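Local coordinates for fibronectin type-III domain-containing protein (Caldanaerobacter subterraneus subsp. tengcongensis, PDB 7JGU), which is a fibronectin type III-like beta-sandwich module of a longer bacterial protein, from an extremely heat-stable domain and probably structural in role, at residues A[8-13]-A[69-74]; A[21-26]-A[53-58]; A[64-69]-A[84-89]. All blocks are in the same frame, centred on the assembly; numbering follows the deposited sequence.

Interaction 1. Residues A[8-13]-A[69-74]; sequences VGFWVE and FALIAV. Unlike the reference sequence in segment 69-74: Ile-72 (reference Arg).
The core of the fibronectin type III beta-sandwich is packed here between its two sheets. Residues 8-13 run into strand 11-15, at the edge of the three-stranded sheet, while residues 69-74 lie on strand 66-75, an inner strand of the four-stranded one. The separation fits facing layers: Phe-10 CA is 8.0 Å from Leu-71 CA and Val-12 CA is 8.2 Å from Phe-69 CA. No hydrogen bond joins the segments, and side chains fill the gap. Phe-10, its CG anti to the backbone N (chi1 -179°), reaches toward strand 66-75 and meets it in two ways. Over one ring face sits Leu-71 CB, 3.9 Å from the ring centroid and 21° off the normal, a CH-pi contact displaced toward the rim. The same leucine extends along the ring, so that its CD2 comes within 3.9 Å of Phe-10 CG. At the ring's edge, near its plane, Phe-10 CE2 approaches the carbonyl Phe-69 O at 3.6 Å. Beside it, Phe-10 CZ touches Phe-69 CB at 3.9 Å. The Phe-69 side chain crosses that of Phe-10 at about a right angle. Its CG is anti to the carbonyl carbon (chi1 -59°), and the ring meets both methyls of Val-12: CG2 lies 3.9 Å from Phe-69 CD2 and CG1 lies 4.1 Å from Phe-69 CE2. Ala-85 of strand 78-88 also touches Phe-10 and Val-12, and Leu-24 and Trp-26 press on Phe-69 and Leu-71 respectively. The carbonyl at the ring edge is already engaged, since Phe-69 pairs through its backbone with Ala-85. Cohesion between the segments is therefore apolar: it rests on shape and burial, with leucine over one face of the Phe-10 ring and a backbone carbonyl at its edge, contacts likely to limit how the ring turns.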
ATOM      1  N   VAL A   8      -8.068  -6.974   1.266  1.00 12.64           N
ATOM      2  CA  VAL A   8      -8.446  -6.761   2.653  1.00 13.00           C
ATOM      3  C   VAL A   8      -7.205  -6.966   3.505  1.00 13.29           C
ATOM      4  O   VAL A   8      -6.152  -7.378   3.017  1.00 13.92           O
ATOM      5  CB  VAL A   8      -9.621  -7.655   3.100  1.00 12.86           C
ATOM      6  CG1 VAL A   8     -10.873  -7.308   2.290  1.00 16.15           C
ATOM      7  CG2 VAL A   8      -9.286  -9.126   2.947  1.00 14.03           C
ATOM      8  N   GLY A   9      -7.334  -6.662   4.788  1.00 14.28           N
ATOM      9  CA  GLY A   9      -6.192  -6.776   5.670  1.00 16.12           C
ATOM     10  C   GLY A   9      -5.030  -5.890   5.277  1.00 13.89           C
ATOM     11  O   GLY A   9      -3.874  -6.283   5.466  1.00 14.16           O
ATOM     12  N   PHE A  10      -5.302  -4.712   4.726  1.00 13.45           N
ATOM     13  CA  PHE A  10      -4.246  -3.795   4.293  1.00 12.28           C
ATOM     14  C   PHE A  10      -3.766  -3.044   5.522  1.00 11.76           C
ATOM     15  O   PHE A  10      -4.523  -2.270   6.117  1.00 14.32           O
ATOM     16  CB  PHE A  10      -4.786  -2.827   3.250  1.00 12.34           C
ATOM     17  CG  PHE A  10      -3.780  -1.846   2.712  1.00 11.06           C
ATOM     18  CD1 PHE A  10      -2.443  -2.154   2.654  1.00 12.19           C
ATOM     19  CD2 PHE A  10      -4.202  -0.625   2.237  1.00 11.44           C
ATOM     20  CE1 PHE A  10      -1.539  -1.220   2.136  1.00 11.96           C
ATOM     21  CE2 PHE A  10      -3.317   0.284   1.735  1.00 11.88           C
ATOM     22  CZ  PHE A  10      -1.999  -0.028   1.664  1.00 11.26           C
ATOM     23  N   TRP A  11      -2.535  -3.304   5.922  1.00 11.80           N
ATOM     24  CA  TRP A  11      -1.945  -2.751   7.128  1.00 12.95           C
ATOM     25  C   TRP A  11      -0.629  -2.080   6.792  1.00 11.85           C
ATOM     26  O   TRP A  11       0.127  -2.547   5.944  1.00 13.38           O
ATOM     27  CB  TRP A  11      -1.682  -3.867   8.131  1.00 18.35           C
ATOM     28  CG  TRP A  11      -2.929  -4.628   8.498  1.00 24.71           C
ATOM     29  CD1 TRP A  11      -4.197  -4.128   8.611  1.00 28.26           C
ATOM     30  CD2 TRP A  11      -3.032  -6.027   8.774  1.00 27.29           C
ATOM     31  NE1 TRP A  11      -5.072  -5.120   8.945  1.00 29.70           N
ATOM     32  CE2 TRP A  11      -4.388  -6.307   9.041  1.00 30.44           C
ATOM     33  CE3 TRP A  11      -2.110  -7.077   8.803  1.00 32.58           C
ATOM     34  CZ2 TRP A  11      -4.840  -7.584   9.358  1.00 33.36           C
ATOM     35  CZ3 TRP A  11      -2.560  -8.349   9.107  1.00 33.60           C
ATOM     36  CH2 TRP A  11      -3.914  -8.594   9.385  1.00 34.85           C
ATOM     37  N   VAL A  12      -0.350  -0.999   7.504  1.00 13.35           N
ATOM     38  CA  VAL A  12       0.884  -0.252   7.364  1.00 12.95           C
ATOM     39  C   VAL A  12       1.592  -0.394   8.698  1.00 16.40           C
ATOM     40  O   VAL A  12       1.055   0.022   9.729  1.00 18.98           O
ATOM     41  CB  VAL A  12       0.600   1.215   7.026  1.00 15.24           C
ATOM     42  CG1 VAL A  12       1.888   2.015   6.928  1.00 18.50           C
ATOM     43  CG2 VAL A  12      -0.187   1.329   5.734  1.00 17.04           C
ATOM     44  N   GLU A  13       2.767  -1.010   8.686  1.00 17.93           N
ATOM     45  CA  GLU A  13       3.434  -1.464   9.891  1.00 24.36           C
ATOM     46  C   GLU A  13       4.786  -0.788  10.033  1.00 20.21           C
ATOM     47  O   GLU A  13       5.479  -0.511   9.051  1.00 16.81           O
ATOM     48  CB  GLU A  13       3.617  -2.990   9.872  1.00 35.86           C
ATOM     49  CG  GLU A  13       2.305  -3.770   9.958  1.00 48.69           C
ATOM     50  CD  GLU A  13       2.460  -5.216   9.539  1.00 58.35           C
ATOM     51  OE1 GLU A  13       3.615  -5.678   9.436  1.00 61.45           O
ATOM     52  OE2 GLU A  13       1.431  -5.889   9.307  1.00 62.32           O
ATOM     53  N   PHE A  69      -1.753   5.371   2.527  1.00 11.23           N
ATOM     54  CA  PHE A  69      -1.531   4.709   1.253  1.00 11.10           C
ATOM     55  C   PHE A  69      -2.832   4.148   0.718  1.00 11.17           C
ATOM     56  O   PHE A  69      -3.721   3.802   1.476  1.00 12.17           O
ATOM     57  CB  PHE A  69      -0.510   3.577   1.394  1.00 11.34           C
ATOM     58  CG  PHE A  69       0.828   4.038   1.889  1.00 12.84           C
ATOM     59  CD1 PHE A  69       1.765   4.527   1.003  1.00 14.44           C
ATOM     60  CD2 PHE A  69       1.132   4.038   3.242  1.00 14.36           C
ATOM     61  CE1 PHE A  69       2.992   4.984   1.453  1.00 17.47           C
ATOM     62  CE2 PHE A  69       2.359   4.495   3.689  1.00 15.46           C
ATOM     63  CZ  PHE A  69       3.283   4.954   2.795  1.00 17.68           C
ATOM     64  N   ALA A  70      -2.906   4.046  -0.598  1.00 10.70           N
ATOM     65  CA  ALA A  70      -4.023   3.435  -1.305  1.00 10.94           C
ATOM     66  C   ALA A  70      -3.503   2.247  -2.094  1.00 10.88           C
ATOM     67  O   ALA A  70      -2.407   2.287  -2.644  1.00 12.98           O
ATOM     68  CB  ALA A  70      -4.721   4.420  -2.226  1.00 12.21           C
ATOM     69  N   LEU A  71      -4.288   1.186  -2.131  1.00 10.42           N
ATOM     70  CA  LEU A  71      -3.912  -0.079  -2.740  1.00  9.91           C
ATOM     71  C   LEU A  71      -5.033  -0.545  -3.643  1.00 10.42           C
ATOM     72  O   LEU A  71      -6.205  -0.418  -3.295  1.00 10.86           O
ATOM     73  CB  LEU A  71      -3.720  -1.104  -1.633  1.00 11.17           C
ATOM     74  CG  LEU A  71      -3.407  -2.531  -2.018  1.00 11.72           C
ATOM     75  CD1 LEU A  71      -1.997  -2.680  -2.554  1.00 14.31           C
ATOM     76  CD2 LEU A  71      -3.597  -3.428  -0.795  1.00 13.25           C
ATOM     77  N   ILE A  72      -4.652  -1.060  -4.812  0.58  9.17           N
ATOM     78  CA  ILE A  72      -5.568  -1.763  -5.704  0.58  9.07           C
ATOM     79  C   ILE A  72      -4.961  -3.098  -6.099  0.58 10.63           C
ATOM     80  O   ILE A  72      -3.738  -3.274  -6.115  0.58 10.37           O
ATOM     81  CB  ILE A  72      -5.914  -0.980  -6.979  0.58 11.08           C
ATOM     82  CG1 ILE A  72      -4.676  -0.291  -7.563  0.58 11.64           C
ATOM     83  CG2 ILE A  72      -6.963   0.030  -6.669  0.58 12.61           C
ATOM     84  CD1 ILE A  72      -4.825   0.116  -9.029  0.58 13.80           C
ATOM     85  N   ALA A  73      -5.839  -4.029  -6.469  1.00 12.66           N
ATOM     86  CA  ALA A  73      -5.443  -5.264  -7.127  1.00 12.45           C
ATOM     87  C   ALA A  73      -5.820  -5.128  -8.597  1.00 13.35           C
ATOM     88  O   ALA A  73      -6.832  -4.518  -8.926  1.00 15.51           O
ATOM     89  CB  ALA A  73      -6.181  -6.447  -6.527  1.00 13.62           C
ATOM     90  N   VAL A  74      -5.023  -5.735  -9.474  1.00 13.04           N
ATOM     91  CA  VAL A  74      -5.179  -5.543 -10.913  1.00 14.46           C
ATOM     92  C   VAL A  74      -5.049  -6.879 -11.630  1.00 15.04           C
ATOM     93  O   VAL A  74      -4.230  -7.728 -11.260  1.00 16.31           O
ATOM     94  CB  VAL A  74      -4.107  -4.570 -11.434  1.00 15.88           C
ATOM     95  CG1 VAL A  74      -4.379  -4.211 -12.878  1.00 18.92           C
ATOM     96  CG2 VAL A  74      -4.037  -3.316 -10.578  1.00 18.34           C
TER

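Interaction 2. Residues A[21-26]-A[53-58]; sequences TLLLTW and KLEYYV. Unlike the reference sequence in segment 21-26: Leu-23 (reference Arg), Thr-25 (reference Arg).
Leu-23 lies over the face of the Tyr-57 ring in a CH-pi contact, its CD1 3.7 Å from the ring centroid and only 5° off the normal. The same ring receives Thr-21 at its edge, where Thr-21 CG2 is 4.0 Å from Tyr-57 CD1. Leu-23 and Thr-25 both stand where the reference sequence has arginine. Trp-26 works differently. Its CG occupies the crowded position between backbone N and carbonyl carbon (chi1 54°), which lays the indole against the backbone of 53-58, with Leu-54 CA 4.0 Å from the centroid of the five-membered ring. Tyr-56 CB meets the indole at its edge. Leu-54 O is gripped twice, by Thr-25 OG1 at 2.9 Å in the carbonyl plane and by Trp-26 N at 3.1 Å from above that plane. Farther along, Leu-22 with Val-58 and Leu-24 with Tyr-56 form antiparallel hydrogen-bonded pairs, as in the 2.8 Å bond from Val-58 N to Leu-22 O. On the face carrying these four residues, Leu-24 CD1 touches Val-58 CG2 at 3.9 Å. Strand 21-25 is the middle of its sheet, between 11-15 and 55-58; Leu-24, Trp-26 and Tyr-56 reach Ile-37 of strand 34-41 in the opposite sheet.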
ATOM      1  N   THR A  21      11.020   4.235   7.041  1.00 14.30           N
ATOM      2  CA  THR A  21      10.500   3.140   6.240  1.00 13.78           C
ATOM      3  C   THR A  21       9.213   2.670   6.877  1.00 13.46           C
ATOM      4  O   THR A  21       9.080   2.664   8.099  1.00 15.71           O
ATOM      5  CB  THR A  21      11.487   1.953   6.258  1.00 16.92           C
ATOM      6  OG1 THR A  21      12.826   2.412   6.025  1.00 20.80           O
ATOM      7  CG2 THR A  21      11.108   0.917   5.227  1.00 19.39           C
ATOM      8  N   LEU A  22       8.277   2.240   6.033  1.00 12.48           N
ATOM      9  CA  LEU A  22       7.069   1.562   6.481  1.00 11.98           C
ATOM     10  C   LEU A  22       6.889   0.295   5.662  1.00 12.14           C
ATOM     11  O   LEU A  22       7.238   0.260   4.477  1.00 14.29           O
ATOM     12  CB  LEU A  22       5.833   2.453   6.321  1.00 12.68           C
ATOM     13  CG  LEU A  22       5.782   3.634   7.298  1.00 14.04           C
ATOM     14  CD1 LEU A  22       4.674   4.609   6.895  1.00 15.68           C
ATOM     15  CD2 LEU A  22       5.595   3.148   8.723  1.00 15.52           C
ATOM     16  N   LEU A  23       6.330  -0.734   6.295  1.00 11.81           N
ATOM     17  CA  LEU A  23       6.059  -2.009   5.645  1.00 11.26           C
ATOM     18  C   LEU A  23       4.569  -2.128   5.413  1.00 12.19           C
ATOM     19  O   LEU A  23       3.782  -2.137   6.358  1.00 14.80           O
ATOM     20  CB  LEU A  23       6.565  -3.154   6.504  1.00 14.12           C
ATOM     21  CG  LEU A  23       6.239  -4.547   5.962  1.00 16.48           C
ATOM     22  CD1 LEU A  23       6.804  -4.763   4.575  1.00 18.23           C
ATOM     23  CD2 LEU A  23       6.798  -5.604   6.891  1.00 19.42           C
ATOM     24  N   LEU A  24       4.187  -2.149   4.166  1.00 10.47           N
ATOM     25  CA  LEU A  24       2.795  -2.366   3.796  1.00 10.45           C
ATOM     26  C   LEU A  24       2.566  -3.848   3.549  1.00 10.36           C
ATOM     27  O   LEU A  24       3.383  -4.508   2.919  1.00 10.62           O
ATOM     28  CB  LEU A  24       2.496  -1.616   2.497  1.00 10.37           C
ATOM     29  CG  LEU A  24       2.246  -0.120   2.622  1.00 12.83           C
ATOM     30  CD1 LEU A  24       3.348   0.600   3.381  1.00 15.05           C
ATOM     31  CD2 LEU A  24       2.045   0.493   1.253  1.00 14.38           C
ATOM     32  N   THR A  25       1.436  -4.358   4.019  0.51 10.74           N
ATOM     33  CA  THR A  25       1.088  -5.740   3.747  0.51 10.81           C
ATOM     34  C   THR A  25      -0.413  -5.845   3.547  0.51  8.07           C
ATOM     35  O   THR A  25      -1.187  -5.000   4.004  0.51  8.38           O
ATOM     36  CB  THR A  25       1.540  -6.688   4.855  0.51 13.95           C
ATOM     37  OG1 THR A  25       1.467  -8.030   4.365  0.51 16.62           O
ATOM     38  CG2 THR A  25       0.647  -6.566   6.057  0.51 13.97           C
ATOM     39  N   TRP A  26      -0.819  -6.893   2.846  1.00 10.16           N
ATOM     40  CA  TRP A  26      -2.225  -7.088   2.529  1.00 10.89           C
ATOM     41  C   TRP A  26      -2.457  -8.568   2.254  1.00 12.21           C
ATOM     42  O   TRP A  26      -1.526  -9.352   2.083  1.00 13.52           O
ATOM     43  CB  TRP A  26      -2.670  -6.220   1.332  1.00 11.05           C
ATOM     44  CG  TRP A  26      -1.810  -6.421   0.135  1.00 10.48           C
ATOM     45  CD1 TRP A  26      -1.974  -7.346  -0.851  1.00 11.05           C
ATOM     46  CD2 TRP A  26      -0.615  -5.699  -0.200  1.00  9.85           C
ATOM     47  NE1 TRP A  26      -0.971  -7.254  -1.754  1.00 11.98           N
ATOM     48  CE2 TRP A  26      -0.127  -6.241  -1.400  1.00 11.04           C
ATOM     49  CE3 TRP A  26       0.085  -4.655   0.404  1.00 10.68           C
ATOM     50  CZ2 TRP A  26       1.024  -5.794  -2.007  1.00 12.03           C
ATOM     51  CZ3 TRP A  26       1.218  -4.199  -0.211  1.00 11.56           C
ATOM     52  CH2 TRP A  26       1.691  -4.776  -1.390  1.00 12.01           C
ATOM     53  N   LYS A  53       3.872  -9.313  -5.023  1.00 13.52           N
ATOM     54  CA  LYS A  53       3.980  -9.841  -3.676  1.00 14.08           C
ATOM     55  C   LYS A  53       2.828  -9.323  -2.815  1.00 13.35           C
ATOM     56  O   LYS A  53       1.977  -8.555  -3.266  1.00 13.85           O
ATOM     57  CB  LYS A  53       5.321  -9.433  -3.071  1.00 15.96           C
ATOM     58  CG  LYS A  53       6.523  -9.794  -3.893  1.00 22.96           C
ATOM     59  CD  LYS A  53       6.603 -11.280  -4.180  1.00 32.03           C
ATOM     60  CE  LYS A  53       7.935 -11.640  -4.837  1.00 38.21           C
ATOM     61  NZ  LYS A  53       7.994 -11.194  -6.257  1.00 42.36           N
ATOM     62  N   LEU A  54       2.807  -9.745  -1.553  1.00 12.12           N
ATOM     63  CA  LEU A  54       1.801  -9.343  -0.575  1.00 11.58           C
ATOM     64  C   LEU A  54       2.349  -8.379   0.456  1.00 11.62           C
ATOM     65  O   LEU A  54       1.691  -8.127   1.470  1.00 12.66           O
ATOM     66  CB  LEU A  54       1.200 -10.567   0.097  1.00 13.60           C
ATOM     67  CG  LEU A  54       0.599 -11.601  -0.840  1.00 14.57           C
ATOM     68  CD1 LEU A  54       0.012 -12.767  -0.039  1.00 16.80           C
ATOM     69  CD2 LEU A  54      -0.453 -10.981  -1.723  1.00 13.85           C
ATOM     70  N   GLU A  55       3.521  -7.820   0.203  1.00 12.27           N
ATOM     71  CA  GLU A  55       4.070  -6.806   1.081  1.00 13.24           C
ATOM     72  C   GLU A  55       5.009  -5.925   0.279  1.00 12.88           C
ATOM     73  O   GLU A  55       5.479  -6.313  -0.795  1.00 15.54           O
ATOM     74  CB  GLU A  55       4.821  -7.418   2.255  1.00 16.86           C
ATOM     75  CG  GLU A  55       6.078  -8.171   1.874  1.00 22.84           C
ATOM     76  CD  GLU A  55       6.934  -8.565   3.081  1.00 33.65           C
ATOM     77  OE1 GLU A  55       6.417  -8.567   4.221  1.00 36.73           O
ATOM     78  OE2 GLU A  55       8.133  -8.876   2.886  1.00 39.74           O
ATOM     79  N   TYR A  56       5.287  -4.741   0.820  1.00 11.31           N
ATOM     80  CA  TYR A  56       6.177  -3.813   0.129  1.00 11.45           C
ATOM     81  C   TYR A  56       6.747  -2.825   1.131  1.00 11.16           C
ATOM     82  O   TYR A  56       5.996  -2.250   1.914  1.00 11.74           O
ATOM     83  CB  TYR A  56       5.418  -3.047  -0.980  1.00 12.99           C
ATOM     84  CG  TYR A  56       6.346  -2.358  -1.950  1.00 13.58           C
ATOM     85  CD1 TYR A  56       6.846  -3.038  -3.062  1.00 14.85           C
ATOM     86  CD2 TYR A  56       6.745  -1.049  -1.761  1.00 15.23           C
ATOM     87  CE1 TYR A  56       7.703  -2.439  -3.951  1.00 16.48           C
ATOM     88  CE2 TYR A  56       7.635  -0.440  -2.646  1.00 15.00           C
ATOM     89  CZ  TYR A  56       8.111  -1.149  -3.734  1.00 15.05           C
ATOM     90  OH  TYR A  56       8.980  -0.551  -4.610  1.00 17.28           O
ATOM     91  N   TYR A  57       8.055  -2.624   1.085  1.00 11.54           N
ATOM     92  CA  TYR A  57       8.717  -1.638   1.926  1.00 11.53           C
ATOM     93  C   TYR A  57       8.756  -0.297   1.216  1.00 12.44           C
ATOM     94  O   TYR A  57       9.307  -0.189   0.122  1.00 14.32           O
ATOM     95  CB  TYR A  57      10.151  -2.068   2.221  1.00 13.93           C
ATOM     96  CG  TYR A  57      10.285  -3.172   3.216  1.00 13.41           C
ATOM     97  CD1 TYR A  57      10.354  -2.906   4.574  1.00 16.21           C
ATOM     98  CD2 TYR A  57      10.358  -4.487   2.803  1.00 16.68           C
ATOM     99  CE1 TYR A  57      10.493  -3.919   5.492  1.00 17.22           C
ATOM    100  CE2 TYR A  57      10.500  -5.508   3.703  1.00 17.75           C
ATOM    101  CZ  TYR A  57      10.569  -5.216   5.054  1.00 16.06           C
ATOM    102  OH  TYR A  57      10.712  -6.224   5.968  1.00 19.13           O
ATOM    103  N   VAL A  58       8.124   0.708   1.806  1.00 12.12           N
ATOM    104  CA  VAL A  58       8.188   2.070   1.296  1.00 12.67           C
ATOM    105  C   VAL A  58       9.293   2.777   2.052  1.00 13.77           C
ATOM    106  O   VAL A  58       9.242   2.900   3.278  1.00 14.69           O
ATOM    107  CB  VAL A  58       6.842   2.798   1.428  1.00 13.15           C
ATOM    108  CG1 VAL A  58       6.947   4.218   0.913  1.00 14.21           C
ATOM    109  CG2 VAL A  58       5.754   2.017   0.699  1.00 14.83           C
TER

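Interaction 3. Residues A[64-69]-A[84-89]; sequences NTKYTF and TASSTT
With chi1 at 52°, Thr-89 holds OG1 in the crowded position between its backbone N and carbonyl carbon, where the hydroxyl accepts a hydrogen bond from Thr-65 N at 3.0 Å. Thr-68 and Ser-86 have matching torsions (chi1 -59° and -63°), each hydroxyl anti to its carbonyl carbon, and Thr-68 OG1 and Ser-86 OG share a 2.7 Å hydrogen bond across a non-hydrogen-bonded pair. Tyr-67 with Ser-87 and Phe-69 with Ala-85 are the hydrogen-bonded pairs of this antiparallel hairpin; Tyr-67 N reaches Ser-87 O at 2.8 Å, nearly along the C=O axis. Beyond the strands, Thr-89 N binds Thr-65 O at 2.9 Å, and Asn-64 N binds Thr-89 O at 2.9 Å from well above the carbonyl plane. Thr-89 OG1 also bonds Ser-62 O, while Tyr-67 OH bonds Ser-62 N, the tyrosine corner familiar in fibronectin type III domains. An alanine at Thr-89 would lose the hydroxyl's bonds to Thr-65 N and Ser-62 O, and would probably loosen the turn before strand 66-75. The open end of the hairpin is tied by backbone and hydroxyl bonds together, with Thr-89 OG1 accepting from Thr-65 N and donating to Ser-62 O.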
ATOM      1  N   ASN A  64       8.415  11.069  11.953  1.00 19.99           N
ATOM      2  CA  ASN A  64       7.354  11.777  12.667  1.00 19.48           C
ATOM      3  C   ASN A  64       6.213  12.188  11.759  1.00 18.75           C
ATOM      4  O   ASN A  64       5.548  13.200  11.991  1.00 20.53           O
ATOM      5  CB  ASN A  64       7.902  12.983  13.422  1.00 22.65           C
ATOM      6  CG  ASN A  64       8.878  12.580  14.468  1.00 28.33           C
ATOM      7  OD1 ASN A  64       8.609  11.662  15.240  1.00 31.96           O
ATOM      8  ND2 ASN A  64      10.033  13.234  14.493  1.00 33.44           N
ATOM      9  N   THR A  65       5.930  11.392  10.741  1.00 16.91           N
ATOM     10  CA  THR A  65       4.948  11.764   9.736  1.00 16.75           C
ATOM     11  C   THR A  65       3.913  10.660   9.623  1.00 15.74           C
ATOM     12  O   THR A  65       4.254   9.471   9.640  1.00 15.91           O
ATOM     13  CB  THR A  65       5.669  11.982   8.394  1.00 18.57           C
ATOM     14  OG1 THR A  65       6.681  12.991   8.566  1.00 20.55           O
ATOM     15  CG2 THR A  65       4.691  12.409   7.296  1.00 18.45           C
ATOM     16  N   LYS A  66       2.647  11.060   9.516  1.00 16.06           N
ATOM     17  CA  LYS A  66       1.553  10.143   9.241  1.00 17.23           C
ATOM     18  C   LYS A  66       1.446   9.980   7.736  1.00 16.16           C
ATOM     19  O   LYS A  66       1.292  10.961   6.999  1.00 19.76           O
ATOM     20  CB  LYS A  66       0.245  10.677   9.815  1.00 19.88           C
ATOM     21  CG  LYS A  66      -0.931   9.751   9.556  1.00 25.15           C
ATOM     22  CD  LYS A  66      -2.235  10.396   9.985  1.00 34.09           C
ATOM     23  CE  LYS A  66      -3.401   9.447   9.812  1.00 43.27           C
ATOM     24  NZ  LYS A  66      -3.438   8.420  10.894  1.00 50.12           N
ATOM     25  N   TYR A  67       1.517   8.741   7.280  1.00 14.62           N
ATOM     26  CA  TYR A  67       1.414   8.407   5.874  1.00 15.05           C
ATOM     27  C   TYR A  67       0.168   7.578   5.648  1.00 14.96           C
ATOM     28  O   TYR A  67      -0.112   6.638   6.392  1.00 16.21           O
ATOM     29  CB  TYR A  67       2.641   7.623   5.411  1.00 16.04           C
ATOM     30  CG  TYR A  67       3.867   8.484   5.278  1.00 15.90           C
ATOM     31  CD1 TYR A  67       4.064   9.277   4.159  1.00 18.31           C
ATOM     32  CD2 TYR A  67       4.820   8.520   6.273  1.00 15.54           C
ATOM     33  CE1 TYR A  67       5.184  10.068   4.030  1.00 19.18           C
ATOM     34  CE2 TYR A  67       5.937   9.313   6.149  1.00 17.34           C
ATOM     35  CZ  TYR A  67       6.112  10.085   5.036  1.00 18.79           C
ATOM     36  OH  TYR A  67       7.233  10.875   4.927  1.00 21.23           O
ATOM     37  N   THR A  68      -0.540   7.902   4.588  1.00 13.22           N
ATOM     38  CA  THR A  68      -1.698   7.147   4.147  1.00 12.61           C
ATOM     39  C   THR A  68      -1.416   6.636   2.752  1.00 11.63           C
ATOM     40  O   THR A  68      -0.931   7.389   1.896  1.00 12.78           O
ATOM     41  CB  THR A  68      -2.958   8.009   4.170  1.00 14.87           C
ATOM     42  OG1 THR A  68      -3.173   8.500   5.502  1.00 17.87           O
ATOM     43  CG2 THR A  68      -4.167   7.201   3.740  1.00 16.25           C
ATOM     44  N   PHE A  69      -1.753   5.371   2.527  1.00 11.23           N
ATOM     45  CA  PHE A  69      -1.531   4.709   1.253  1.00 11.10           C
ATOM     46  C   PHE A  69      -2.832   4.148   0.718  1.00 11.17           C
ATOM     47  O   PHE A  69      -3.721   3.802   1.476  1.00 12.17           O
ATOM     48  CB  PHE A  69      -0.510   3.577   1.394  1.00 11.34           C
ATOM     49  CG  PHE A  69       0.828   4.038   1.889  1.00 12.84           C
ATOM     50  CD1 PHE A  69       1.765   4.527   1.003  1.00 14.44           C
ATOM     51  CD2 PHE A  69       1.132   4.038   3.242  1.00 14.36           C
ATOM     52  CE1 PHE A  69       2.992   4.984   1.453  1.00 17.47           C
ATOM     53  CE2 PHE A  69       2.359   4.495   3.689  1.00 15.46           C
ATOM     54  CZ  PHE A  69       3.283   4.954   2.795  1.00 17.68           C
ATOM     55  N   THR A  84      -7.549   1.911   1.573  1.00 13.62           N
ATOM     56  CA  THR A  84      -6.505   2.729   2.181  1.00 13.43           C
ATOM     57  C   THR A  84      -6.139   2.243   3.574  1.00 12.50           C
ATOM     58  O   THR A  84      -6.908   1.557   4.241  1.00 14.79           O
ATOM     59  CB  THR A  84      -6.872   4.222   2.227  1.00 16.63           C
ATOM     60  OG1 THR A  84      -8.043   4.400   3.036  1.00 19.97           O
ATOM     61  CG2 THR A  84      -7.098   4.784   0.832  1.00 20.20           C
ATOM     62  N   ALA A  85      -4.950   2.646   4.007  1.00 12.52           N
ATOM     63  CA  ALA A  85      -4.464   2.342   5.341  1.00 12.73           C
ATOM     64  C   ALA A  85      -3.405   3.376   5.687  1.00 12.60           C
ATOM     65  O   ALA A  85      -2.791   3.966   4.802  1.00 13.20           O
ATOM     66  CB  ALA A  85      -3.869   0.939   5.424  1.00 13.20           C
ATOM     67  N   SER A  86      -3.177   3.562   6.985  1.00 13.97           N
ATOM     68  CA  SER A  86      -2.288   4.609   7.450  1.00 14.79           C
ATOM     69  C   SER A  86      -1.413   4.102   8.583  1.00 14.53           C
ATOM     70  O   SER A  86      -1.779   3.183   9.305  1.00 15.43           O
ATOM     71  CB  SER A  86      -3.077   5.802   8.024  1.00 19.54           C
ATOM     72  OG  SER A  86      -3.887   6.414   7.052  1.00 26.70           O
ATOM     73  N   SER A  87      -0.271   4.765   8.762  1.00 15.21           N
ATOM     74  CA  SER A  87       0.508   4.650   9.988  1.00 16.87           C
ATOM     75  C   SER A  87       1.443   5.852  10.066  1.00 18.14           C
ATOM     76  O   SER A  87       1.413   6.745   9.223  1.00 19.77           O
ATOM     77  CB  SER A  87       1.278   3.335  10.104  1.00 21.94           C
ATOM     78  OG  SER A  87       1.765   3.178  11.434  1.00 27.04           O
ATOM     79  N   THR A  88       2.262   5.879  11.093  1.00 19.09           N
ATOM     80  CA  THR A  88       3.200   6.971  11.256  1.00 18.63           C
ATOM     81  C   THR A  88       4.610   6.425  11.404  1.00 19.76           C
ATOM     82  O   THR A  88       4.824   5.287  11.827  1.00 21.71           O
ATOM     83  CB  THR A  88       2.872   7.854  12.472  1.00 21.20           C
ATOM     84  OG1 THR A  88       3.241   7.168  13.671  1.00 26.58           O
ATOM     85  CG2 THR A  88       1.390   8.210  12.506  1.00 23.48           C
ATOM     86  N   THR A  89       5.571   7.269  11.066  1.00 19.36           N
ATOM     87  CA  THR A  89       6.987   7.015  11.334  1.00 22.84           C
ATOM     88  C   THR A  89       7.437   7.706  12.615  1.00 37.70           C
ATOM     89  O   THR A  89       8.561   8.220  12.689  1.00 35.79           O
ATOM     90  CB  THR A  89       7.803   7.529  10.165  1.00 20.33           C
ATOM     91  OG1 THR A  89       7.421   8.889   9.933  1.00 18.70           O
ATOM     92  CG2 THR A  89       7.561   6.704   8.919  1.00 21.74           C
TER

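In the fold
Interactions 1 and 2 have centres about 9 Å apart and meet within one sheet: Glu-13 N lies 2.8 Å from Leu-23 O and Trp-11 N lies 2.9 Å from Thr-25 O, both probable hydrogen bonds that tie strand 11-15 to 21-25. Interaction 3, about 12 Å from each of the others between centres, belongs to the opposite sheet and shares Phe-69 with interaction 1. Packing joins the sheets, with Leu-24 CD2 3.8 Å from Phe-69 CG and Val-12 CG2 3.7 Å from Ala-85 CB. Interactions 2 and 3 therefore hold strands together within separate layers, whereas interaction 1 brings the layers together through the core.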